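Local coordinates for protein deferrochelatase (Vibrio cholerae, PDB 5DE0) that binds heme b and probably works as a dye-decolorizing (DyP-type) peroxidase, at residues T22-Q28 and D124-E130; V60-F66 and V96-I100; D147-P152 and K230-H234. One frame throughout, in Å; residues are numbered along the deposited sequence.

Contact 1 (T22-Q28 and D124-E130); sequences TLLKVRQ and DIEIVDE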
loop_
_atom_site.group_PDB
_atom_site.type_symbol
_atom_site.label_atom_id
_atom_site.label_comp_id
_atom_site.label_asym_id
_atom_site.label_seq_id
_atom_site.Cartn_x
_atom_site.Cartn_y
_atom_site.Cartn_z
ATOM N N THR B 22 -12.057 -2.864 -3.662
ATOM C CA THR B 22 -12.309 -4.011 -2.803
ATOM C C THR B 22 -13.365 -4.951 -3.384
ATOM O O THR B 22 -14.484 -4.535 -3.692
ATOM C CB THR B 22 -12.754 -3.558 -1.399
ATOM O OG1 THR B 22 -11.733 -2.738 -0.817
ATOM C CG2 THR B 22 -12.998 -4.760 -0.499
ATOM N N LEU B 23 -12.992 -6.217 -3.537
ATOM C CA LEU B 23 -13.927 -7.256 -3.947
ATOM C C LEU B 23 -14.238 -8.145 -2.748
ATOM O O LEU B 23 -13.327 -8.667 -2.106
ATOM C CB LEU B 23 -13.353 -8.088 -5.097
ATOM C CG LEU B 23 -12.955 -7.343 -6.374
ATOM C CD1 LEU B 23 -12.520 -8.324 -7.455
ATOM C CD2 LEU B 23 -14.096 -6.477 -6.871
ATOM N N LEU B 24 -15.520 -8.316 -2.439
ATOM C CA LEU B 24 -15.899 -9.119 -1.281
ATOM C C LEU B 24 -17.071 -10.052 -1.574
ATOM O O LEU B 24 -17.837 -9.843 -2.515
ATOM C CB LEU B 24 -16.229 -8.210 -0.089
ATOM C CG LEU B 24 -17.367 -7.192 -0.214
ATOM C CD1 LEU B 24 -18.674 -7.761 0.315
ATOM C CD2 LEU B 24 -17.015 -5.898 0.509
ATOM N N LYS B 25 -17.191 -11.091 -0.755
ATOM C CA LYS B 25 -18.271 -12.059 -0.875
ATOM C C LYS B 25 -19.141 -11.995 0.375
ATOM O O LYS B 25 -18.626 -11.874 1.486
ATOM C CB LYS B 25 -17.711 -13.469 -1.071
ATOM C CG LYS B 25 -18.747 -14.525 -1.412
ATOM C CD LYS B 25 -19.132 -14.477 -2.884
ATOM C CE LYS B 25 -20.187 -15.526 -3.206
ATOM N NZ LYS B 25 -20.628 -15.465 -4.627
ATOM N N VAL B 26 -20.456 -12.067 0.194
ATOM C CA VAL B 26 -21.381 -11.995 1.319
ATOM C C VAL B 26 -21.767 -13.393 1.795
ATOM O O VAL B 26 -22.449 -14.134 1.088
ATOM C CB VAL B 26 -22.649 -11.208 0.951
ATOM C CG1 VAL B 26 -23.534 -11.031 2.174
ATOM C CG2 VAL B 26 -22.274 -9.856 0.359
ATOM N N ARG B 27 -21.326 -13.745 2.998
ATOM C CA ARG B 27 -21.519 -15.097 3.515
ATOM C C ARG B 27 -22.782 -15.251 4.364
ATOM O O ARG B 27 -23.486 -16.255 4.264
ATOM C CB ARG B 27 -20.294 -15.525 4.328
ATOM C CG ARG B 27 -19.066 -15.809 3.481
ATOM C CD ARG B 27 -19.409 -16.766 2.344
ATOM N NE ARG B 27 -18.262 -17.031 1.482
ATOM C CZ ARG B 27 -18.311 -17.775 0.380
ATOM N NH1 ARG B 27 -19.454 -18.329 -0.000
ATOM N NH2 ARG B 27 -17.215 -17.962 -0.342
ATOM N N GLN B 28 -23.065 -14.259 5.201
ATOM C CA GLN B 28 -24.240 -14.315 6.064
ATOM C C GLN B 28 -24.748 -12.918 6.406
ATOM O O GLN B 28 -24.125 -11.922 6.036
ATOM C CB GLN B 28 -23.927 -15.085 7.348
ATOM C CG GLN B 28 -22.829 -14.452 8.187
ATOM C CD GLN B 28 -22.694 -15.085 9.558
ATOM O OE1 GLN B 28 -23.119 -16.219 9.780
ATOM N NE2 GLN B 28 -22.102 -14.348 10.490
ATOM N N ASP B 124 -19.568 -11.278 8.652
ATOM C CA ASP B 124 -20.589 -11.607 7.665
ATOM C C ASP B 124 -20.004 -11.612 6.257
ATOM O O ASP B 124 -20.666 -12.003 5.298
ATOM C CB ASP B 124 -21.748 -10.609 7.740
ATOM C CG ASP B 124 -22.242 -10.390 9.158
ATOM O OD1 ASP B 124 -22.255 -11.361 9.946
ATOM O OD2 ASP B 124 -22.613 -9.241 9.485
ATOM N N ILE B 125 -18.748 -11.186 6.153
ATOM C CA ILE B 125 -18.123 -10.886 4.871
ATOM C C ILE B 125 -16.756 -11.551 4.728
ATOM O O ILE B 125 -16.006 -11.660 5.698
ATOM C CB ILE B 125 -17.967 -9.354 4.694
ATOM C CG1 ILE B 125 -19.332 -8.704 4.496
ATOM C CG2 ILE B 125 -17.066 -9.009 3.521
ATOM C CD1 ILE B 125 -20.063 -9.227 3.295
ATOM N N GLU B 126 -16.445 -12.006 3.519
ATOM C CA GLU B 126 -15.080 -12.389 3.189
ATOM C C GLU B 126 -14.547 -11.524 2.053
ATOM O O GLU B 126 -15.087 -11.535 0.947
ATOM C CB GLU B 126 -15.001 -13.862 2.807
ATOM C CG GLU B 126 -13.621 -14.286 2.324
ATOM C CD GLU B 126 -13.520 -15.778 2.087
ATOM O OE1 GLU B 126 -14.359 -16.525 2.633
ATOM O OE2 GLU B 126 -12.610 -16.203 1.348
ATOM N N ILE B 127 -13.488 -10.773 2.332
ATOM C CA ILE B 127 -12.866 -9.923 1.324
ATOM C C ILE B 127 -11.988 -10.751 0.389
ATOM O O ILE B 127 -10.910 -11.202 0.774
ATOM C CB ILE B 127 -12.024 -8.806 1.973
ATOM C CG1 ILE B 127 -12.896 -7.946 2.894
ATOM C CG2 ILE B 127 -11.352 -7.952 0.906
ATOM C CD1 ILE B 127 -12.151 -6.806 3.556
ATOM N N VAL B 128 -12.462 -10.953 -0.836
ATOM C CA VAL B 128 -11.760 -11.780 -1.813
ATOM C C VAL B 128 -10.485 -11.101 -2.304
ATOM O O VAL B 128 -9.458 -11.752 -2.507
ATOM C CB VAL B 128 -12.664 -12.102 -3.019
ATOM C CG1 VAL B 128 -11.943 -13.010 -4.005
ATOM C CG2 VAL B 128 -13.957 -12.743 -2.550
ATOM N N ASP B 129 -10.555 -9.789 -2.496
ATOM C CA ASP B 129 -9.399 -9.023 -2.936
ATOM C C ASP B 129 -9.490 -7.589 -2.423
ATOM O O ASP B 129 -10.570 -7.002 -2.372
ATOM C CB ASP B 129 -9.290 -9.036 -4.462
ATOM C CG ASP B 129 -7.856 -8.899 -4.948
ATOM O OD1 ASP B 129 -6.955 -8.687 -4.108
ATOM O OD2 ASP B 129 -7.628 -8.998 -6.174
ATOM N N GLU B 130 -8.347 -7.034 -2.036
ATOM C CA GLU B 130 -8.277 -5.672 -1.524
ATOM C C GLU B 130 -7.043 -4.985 -2.093
ATOM O O GLU B 130 -5.920 -5.250 -1.664
ATOM C CB GLU B 130 -8.242 -5.671 0.008
ATOM C CG GLU B 130 -8.137 -4.290 0.641
ATOM C CD GLU B 130 -8.115 -4.347 2.159
ATOM O OE1 GLU B 130 -8.326 -5.445 2.716
ATOM O OE2 GLU B 130 -7.887 -3.296 2.796
#

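Contact 2 (V60-F66 and V96-I100); sequences VAFSKGF and VDVLI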
loop_
_atom_site.group_PDB
_atom_site.type_symbol
_atom_site.label_atom_id
_atom_site.label_comp_id
_atom_site.label_asym_id
_atom_site.label_seq_id
_atom_site.Cartn_x
_atom_site.Cartn_y
_atom_site.Cartn_z
ATOM N N VAL B 60 -20.484 1.912 -4.970
ATOM C CA VAL B 60 -20.784 0.539 -4.586
ATOM C C VAL B 60 -21.504 -0.186 -5.716
ATOM O O VAL B 60 -22.516 0.297 -6.228
ATOM C CB VAL B 60 -21.647 0.484 -3.311
ATOM C CG1 VAL B 60 -21.904 -0.958 -2.913
ATOM C CG2 VAL B 60 -20.968 1.246 -2.180
ATOM N N ALA B 61 -20.985 -1.349 -6.095
ATOM C CA ALA B 61 -21.542 -2.100 -7.217
ATOM C C ALA B 61 -21.764 -3.567 -6.862
ATOM O O ALA B 61 -21.061 -4.128 -6.018
ATOM C CB ALA B 61 -20.637 -1.982 -8.426
ATOM N N PHE B 62 -22.740 -4.187 -7.518
ATOM C CA PHE B 62 -23.104 -5.567 -7.218
ATOM C C PHE B 62 -23.022 -6.448 -8.461
ATOM O O PHE B 62 -23.330 -5.996 -9.567
ATOM C CB PHE B 62 -24.514 -5.629 -6.633
ATOM C CG PHE B 62 -24.720 -4.736 -5.447
ATOM C CD1 PHE B 62 -25.233 -3.458 -5.603
ATOM C CD2 PHE B 62 -24.401 -5.174 -4.169
ATOM C CE1 PHE B 62 -25.424 -2.632 -4.502
ATOM C CE2 PHE B 62 -24.592 -4.351 -3.070
ATOM C CZ PHE B 62 -25.103 -3.082 -3.239
ATOM N N SER B 63 -22.614 -7.702 -8.274
ATOM C CA SER B 63 -22.498 -8.642 -9.383
ATOM C C SER B 63 -23.856 -9.193 -9.807
ATOM O O SER B 63 -24.857 -8.979 -9.129
ATOM C CB SER B 63 -21.569 -9.794 -9.010
ATOM O OG SER B 63 -22.137 -10.609 -8.002
ATOM N N LYS B 64 -23.875 -9.900 -10.933
ATOM C CA LYS B 64 -25.087 -10.524 -11.446
ATOM C C LYS B 64 -25.663 -11.522 -10.445
ATOM O O LYS B 64 -26.875 -11.544 -10.201
ATOM C CB LYS B 64 -24.800 -11.217 -12.780
ATOM C CG LYS B 64 -25.900 -12.167 -13.238
ATOM C CD LYS B 64 -27.183 -11.424 -13.575
ATOM C CE LYS B 64 -28.225 -12.365 -14.167
ATOM N NZ LYS B 64 -29.455 -11.635 -14.574
ATOM N N GLY B 65 -24.787 -12.344 -9.871
ATOM C CA GLY B 65 -25.206 -13.364 -8.930
ATOM C C GLY B 65 -25.823 -12.798 -7.665
ATOM O O GLY B 65 -26.815 -13.330 -7.164
ATOM N N PHE B 66 -25.249 -11.715 -7.151
ATOM C CA PHE B 66 -25.750 -11.108 -5.925
ATOM C C PHE B 66 -26.992 -10.263 -6.179
ATOM O O PHE B 66 -27.770 -10.003 -5.260
ATOM C CB PHE B 66 -24.660 -10.255 -5.268
ATOM C CG PHE B 66 -25.033 -9.739 -3.900
ATOM C CD1 PHE B 66 -24.894 -10.551 -2.785
ATOM C CD2 PHE B 66 -25.514 -8.445 -3.727
ATOM C CE1 PHE B 66 -25.238 -10.089 -1.517
ATOM C CE2 PHE B 66 -25.857 -7.978 -2.459
ATOM C CZ PHE B 66 -25.718 -8.802 -1.357
ATOM N N VAL B 96 -17.391 -13.231 -6.712
ATOM C CA VAL B 96 -17.493 -12.005 -5.928
ATOM C C VAL B 96 -18.900 -11.415 -6.017
ATOM O O VAL B 96 -19.530 -11.452 -7.074
ATOM C CB VAL B 96 -16.445 -10.964 -6.397
ATOM C CG1 VAL B 96 -16.510 -10.787 -7.905
ATOM C CG2 VAL B 96 -16.627 -9.630 -5.681
ATOM N N ASP B 97 -19.396 -10.888 -4.899
ATOM C CA ASP B 97 -20.735 -10.312 -4.848
ATOM C C ASP B 97 -20.737 -8.787 -4.937
ATOM O O ASP B 97 -21.629 -8.197 -5.546
ATOM C CB ASP B 97 -21.448 -10.731 -3.559
ATOM C CG ASP B 97 -21.705 -12.223 -3.489
ATOM O OD1 ASP B 97 -21.848 -12.855 -4.557
ATOM O OD2 ASP B 97 -21.771 -12.763 -2.364
ATOM N N VAL B 98 -19.751 -8.150 -4.312
ATOM C CA VAL B 98 -19.770 -6.698 -4.144
ATOM C C VAL B 98 -18.429 -6.043 -4.469
ATOM O O VAL B 98 -17.369 -6.551 -4.103
ATOM C CB VAL B 98 -20.174 -6.312 -2.694
ATOM C CG1 VAL B 98 -20.094 -4.805 -2.483
ATOM C CG2 VAL B 98 -21.569 -6.825 -2.370
ATOM N N LEU B 99 -18.491 -4.912 -5.163
ATOM C CA LEU B 99 -17.320 -4.075 -5.390
ATOM C C LEU B 99 -17.449 -2.755 -4.631
ATOM O O LEU B 99 -18.477 -2.079 -4.710
ATOM C CB LEU B 99 -17.127 -3.807 -6.888
ATOM C CG LEU B 99 -16.181 -2.666 -7.282
ATOM C CD1 LEU B 99 -14.763 -2.920 -6.790
ATOM C CD2 LEU B 99 -16.194 -2.451 -8.793
ATOM N N ILE B 100 -16.407 -2.403 -3.885
ATOM C CA ILE B 100 -16.327 -1.099 -3.240
ATOM C C ILE B 100 -15.182 -0.300 -3.851
ATOM O O ILE B 100 -14.015 -0.647 -3.672
ATOM C CB ILE B 100 -16.113 -1.220 -1.719
ATOM C CG1 ILE B 100 -17.269 -1.985 -1.071
ATOM C CG2 ILE B 100 -15.966 0.159 -1.087
ATOM C CD1 ILE B 100 -17.138 -2.139 0.429
#

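Contact 3 (D147-P152 and K230-H234); sequences DGTENP and KIVRH. With HEM (protoporphyrin IX containing Fe), chain F.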
loop_
_atom_site.group_PDB
_atom_site.type_symbol
_atom_site.label_atom_id
_atom_site.label_comp_id
_atom_site.label_asym_id
_atom_site.label_seq_id
_atom_site.Cartn_x
_atom_site.Cartn_y
_atom_site.Cartn_z
ATOM N N ASP B 147 -0.989 6.087 -18.901
ATOM C CA ASP B 147 -2.293 5.438 -18.962
ATOM C C ASP B 147 -3.420 6.450 -18.771
ATOM O O ASP B 147 -3.443 7.184 -17.784
ATOM C CB ASP B 147 -2.389 4.333 -17.908
ATOM C CG ASP B 147 -3.687 3.554 -17.997
ATOM O OD1 ASP B 147 -4.261 3.472 -19.104
ATOM O OD2 ASP B 147 -4.134 3.022 -16.960
ATOM N N GLY B 148 -4.349 6.485 -19.722
ATOM C CA GLY B 148 -5.489 7.380 -19.641
ATOM C C GLY B 148 -5.456 8.504 -20.660
ATOM O O GLY B 148 -6.221 9.462 -20.560
ATOM N N THR B 149 -4.568 8.385 -21.643
ATOM C CA THR B 149 -4.401 9.417 -22.666
ATOM C C THR B 149 -5.686 9.678 -23.452
ATOM O O THR B 149 -6.097 10.828 -23.612
ATOM C CB THR B 149 -3.278 9.044 -23.653
ATOM O OG1 THR B 149 -2.035 8.938 -22.946
ATOM C CG2 THR B 149 -3.146 10.099 -24.741
ATOM N N GLU B 150 -6.322 8.614 -23.933
ATOM C CA GLU B 150 -7.557 8.749 -24.700
ATOM C C GLU B 150 -8.796 8.517 -23.840
ATOM O O GLU B 150 -9.898 8.351 -24.361
ATOM C CB GLU B 150 -7.559 7.783 -25.888
ATOM C CG GLU B 150 -6.425 8.016 -26.881
ATOM C CD GLU B 150 -6.510 9.367 -27.568
ATOM O OE1 GLU B 150 -7.637 9.872 -27.761
ATOM O OE2 GLU B 150 -5.449 9.927 -27.912
ATOM N N ASN B 151 -8.611 8.500 -22.524
ATOM C CA ASN B 151 -9.729 8.367 -21.597
ATOM C C ASN B 151 -10.628 9.596 -21.703
ATOM O O ASN B 151 -10.134 10.725 -21.673
ATOM C CB ASN B 151 -9.218 8.190 -20.164
ATOM C CG ASN B 151 -10.211 7.466 -19.264
ATOM O OD1 ASN B 151 -10.899 6.537 -19.692
ATOM N ND2 ASN B 151 -10.281 7.887 -18.007
ATOM N N PRO B 152 -11.948 9.381 -21.844
ATOM C CA PRO B 152 -12.933 10.462 -21.982
ATOM C C PRO B 152 -12.749 11.566 -20.945
ATOM O O PRO B 152 -12.305 11.296 -19.827
ATOM C CB PRO B 152 -14.267 9.741 -21.786
ATOM C CG PRO B 152 -14.006 8.367 -22.283
ATOM C CD PRO B 152 -12.584 8.053 -21.904
ATOM N N LYS B 230 -16.366 3.376 -26.489
ATOM C CA LYS B 230 -15.636 4.098 -25.460
ATOM C C LYS B 230 -16.024 3.669 -24.049
ATOM O O LYS B 230 -17.173 3.317 -23.784
ATOM C CB LYS B 230 -15.841 5.603 -25.636
ATOM C CG LYS B 230 -15.046 6.167 -26.800
ATOM C CD LYS B 230 -15.390 7.611 -27.091
ATOM C CE LYS B 230 -14.407 8.201 -28.086
ATOM N NZ LYS B 230 -14.241 7.329 -29.282
ATOM N N ILE B 231 -15.039 3.682 -23.156
ATOM C CA ILE B 231 -15.249 3.363 -21.748
ATOM C C ILE B 231 -14.557 4.404 -20.876
ATOM O O ILE B 231 -13.658 5.109 -21.335
ATOM C CB ILE B 231 -14.714 1.963 -21.385
ATOM C CG1 ILE B 231 -13.199 1.900 -21.586
ATOM C CG2 ILE B 231 -15.415 0.888 -22.205
ATOM C CD1 ILE B 231 -12.598 0.554 -21.247
ATOM N N VAL B 232 -14.987 4.503 -19.624
ATOM C CA VAL B 232 -14.349 5.392 -18.665
ATOM C C VAL B 232 -13.526 4.574 -17.677
ATOM O O VAL B 232 -14.077 3.879 -16.824
ATOM C CB VAL B 232 -15.379 6.246 -17.902
ATOM C CG1 VAL B 232 -14.690 7.091 -16.840
ATOM C CG2 VAL B 232 -16.157 7.127 -18.870
ATOM N N ARG B 233 -12.205 4.656 -17.801
ATOM C CA ARG B 233 -11.306 3.866 -16.968
ATOM C C ARG B 233 -10.908 4.597 -15.691
ATOM O O ARG B 233 -10.653 5.801 -15.705
ATOM C CB ARG B 233 -10.051 3.484 -17.757
ATOM C CG ARG B 233 -10.302 2.523 -18.908
ATOM C CD ARG B 233 -9.097 2.449 -19.833
ATOM N NE ARG B 233 -8.952 3.659 -20.636
ATOM C CZ ARG B 233 -7.802 4.089 -21.143
ATOM N NH1 ARG B 233 -6.684 3.411 -20.921
ATOM N NH2 ARG B 233 -7.766 5.202 -21.863
ATOM N N HIS B 234 -10.857 3.858 -14.588
ATOM C CA HIS B 234 -10.421 4.406 -13.307
ATOM C C HIS B 234 -9.244 3.607 -12.766
ATOM O O HIS B 234 -8.988 3.596 -11.560
ATOM C CB HIS B 234 -11.569 4.407 -12.293
ATOM C CG HIS B 234 -12.395 5.654 -12.316
ATOM N ND1 HIS B 234 -11.994 6.819 -11.700
ATOM C CD2 HIS B 234 -13.597 5.920 -12.878
ATOM C CE1 HIS B 234 -12.914 7.750 -11.882
ATOM N NE2 HIS B 234 -13.897 7.231 -12.594
HETATM C CHA HEM F . -5.590 2.584 -23.848
HETATM C CHB HEM F . -9.122 -0.504 -22.616
HETATM C CHC HEM F . -5.944 -3.205 -20.112
HETATM C CHD HEM F . -2.663 0.329 -20.629
HETATM C C1A HEM F . -6.824 1.983 -23.737
HETATM C C2A HEM F . -8.058 2.441 -24.344
HETATM C C3A HEM F . -9.031 1.590 -24.001
HETATM C C4A HEM F . -8.448 0.561 -23.167
HETATM C CMA HEM F . -10.518 1.670 -24.412
HETATM C CAA HEM F . -8.211 3.695 -25.233
HETATM C CBA HEM F . -8.304 3.252 -26.692
HETATM C CGA HEM F . -8.287 4.454 -27.596
HETATM O O1A HEM F . -7.183 5.003 -27.840
HETATM O O2A HEM F . -9.379 4.854 -28.074
HETATM C C1B HEM F . -8.554 -1.540 -21.909
HETATM C C2B HEM F . -9.211 -2.782 -21.571
HETATM C C3B HEM F . -8.356 -3.535 -20.879
HETATM C C4B HEM F . -7.102 -2.801 -20.752
HETATM C CMB HEM F . -10.662 -3.172 -21.933
HETATM C CAB HEM F . -8.718 -4.939 -20.345
HETATM C CBB HEM F . -7.877 -5.662 -19.609
HETATM C C1C HEM F . -4.780 -2.473 -19.999
HETATM C C2C HEM F . -3.591 -2.852 -19.256
HETATM C C3C HEM F . -2.685 -1.865 -19.402
HETATM C C4C HEM F . -3.276 -0.844 -20.245
HETATM C CMC HEM F . -3.457 -4.167 -18.453
HETATM C CAC HEM F . -1.247 -1.729 -18.842
HETATM C CBC HEM F . -0.599 -2.679 -18.161
HETATM C C1D HEM F . -3.079 1.193 -21.621
HETATM C C2D HEM F . -2.244 2.168 -22.282
HETATM C C3D HEM F . -3.159 2.877 -23.288
HETATM C C4D HEM F . -4.456 2.256 -23.134
HETATM C CMD HEM F . -0.745 2.446 -22.034
HETATM C CAD HEM F . -2.769 4.007 -24.262
HETATM C CBD HEM F . -2.911 5.368 -23.591
HETATM C CGD HEM F . -4.356 5.630 -23.257
HETATM O O1D HEM F . -4.748 5.414 -22.082
HETATM O O2D HEM F . -5.118 6.057 -24.163
HETATM N NA HEM F . -7.101 0.833 -23.026
HETATM N NB HEM F . -7.269 -1.585 -21.396
HETATM N NC HEM F . -4.548 -1.245 -20.589
HETATM N ND HEM F . -4.364 1.277 -22.148
HETATM FE FE HEM F . -5.778 -0.214 -21.860
HETATM O O HOH W 1 -5.918 1.228 -19.448
HETATM O O HOH W 2 -10.692 5.197 -22.271
#

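Contact 1 (T22-Q28 and D124-E130)
Ile125 meets two side chains of the partner strand with a single methyl: its CD1 packs 3.6 Å from Leu24 CD1 and also touches Val26 CG2. A bend at the second torsion (chi2 -60°) folds this methyl back over the strand 22-26, while Ile125 CG2 lies against Leu24 CB. Farther along, Ile127 CG2 reaches Thr22 CG2, 3.9 Å away; Thr22 OG1 is buried here without a polar partner in the model. At the corner of the chain, Val128 CG2 comes near Lys25 CB. Beyond the last bridge, Asp124 O accepts from both Arg27 N (3.0 Å) and Gln28 N, which approach from the same side of its carbonyl plane. The Gln28 side chain crosses over to give NE2 to Asp124 OD1 at 3.0 Å, amide and carboxylate planes turned 48° apart; Asn29 also donates to OD1. The Arg27 guanidinium lies with one face over Lys25 CG and its edge toward Glu126, too far for a salt bridge. Lys25 itself turns away to Asp95, and Asp129 pairs with Arg178. Glu130 bonds Tyr132 through its carboxylate, which Ser242 and Val241 of the second subunit also bond. In the backbone, Lys25 N donates to Glu126 O at 2.7 Å, and Leu23 bonds Asp129 in both directions. Val128 and Asp129 both face Leu23, with the register shifting by one there; Val128 N adds only a weak bond to Leu23 O. This is a classic beta bulge, set between strand 18-26 and the outermost strand 125-134 of an antiparallel sheet of ferredoxin-like topology.

Contact 2 (V60-F66 and V96-I100)
Strands 60-62 and 98-100 run antiparallel, 162° between their directions, with Ala61 and Leu99 as the hydrogen-bonded pair: Leu99 N to Ala61 O at 2.8 Å, Ala61 N to Leu99 O at 3.0 Å. Ser63 N continues the pattern onto Asp97 O, from above the carbonyl plane. Ser63 OG, held between its own backbone N and carbonyl carbon (chi1 68°), donates to a lone pair of Val96 O at 2.9 Å. It also takes a weak bond from Phe66 N, making Ser63 the N-cap of the weakly bonded helix 64-67. Strand 57-62 is the outermost of the four-stranded sheet of the N-terminal ferredoxin-like half, and Phe62 also bonds through its backbone to Phe290 of strand 281-291. Asp97 and Val98 both face Leu24 in a classic beta bulge. Phe66 swings back over the bulge: its CD1 stands 3.5 Å from Asp97 CB, ring and carboxylate 31° apart. Besides Lys25, the carboxylate takes Val26 N at OD2. Val98 CG2 lies over one face of the Phe66 ring and packs 3.7 Å from Phe62 CD2, both rings meeting Phe70 edge to face. On the opposite face of the sheet, Ala61 CB sits 4.2 Å from Leu99 CB, near Phe289 and Ala291.

Contact 3 (D147-P152 and K230-H234)
One face of the Arg233 guanidinium carries the heme, C1A lying 3.1 Å above its plane and offset toward the rim; in that plane, at the edge, are the propionate carbon CGD, the carbonyl carbon of Glu150 and water 1. A bend at chi3 (-73°) turns the group so that NH1 and NH2 both donate to propionate O1D. The same oxygen takes Gly148 N at 2.6 Å, so three N-H groups grip it, while Glu150 N holds the other oxygen, O2D, at 2.8 Å. Asp147 OD1 forms a salt bridge with Arg233 NH1 at 3.0 Å, the carboxylate tilted 58° against the guanidinium. Asp147 and Gly148 close the GXXDG fingerprint of DyP-type peroxidases, and the pair Asp147 and Arg233 corresponds to the distal aspartate and arginine beside the heme in relatives. Water 1 joins the two, donating to Asp147 OD1 and accepting from Arg233 NH1, and its oxygen stands 2.8 Å from the iron. From the loop, Asn151 holds the arginine's backbone: Arg233 N points almost straight (174°) at Asn151 OD1, 3.0 Å away, and Asn151 ND2 returns a weak bond to Arg233 O. Water 2 spans Asn151 OD1 and Arg233 NE, steadying the side chain as well. Pro152 CD abuts Ile231 O at 3.2 Å, and Ile231 CD1 reaches the heme edge at CHB.

Overall arrangement
Contacts 1 and 2 belong to the same antiparallel sheet of the N-terminal half, centres about 10 Å apart, with the loop of contact 2 nested within that closed by contact 1. Strands 18-26 and 98-104 are neighbours there, and Lys25 NZ bridges to Asp97 OD1 at 2.9 Å. Contact 3 follows in the chain and lies in the C-terminal half, which carries the heme; its centre is about 28 Å from that of contact 1 and 23 Å from that of contact 2, with no touching atoms. Contact 3 alone lines the heme pocket: the side chains of Leu23 and Leu99 remain about 13 and 14 Å from the heme.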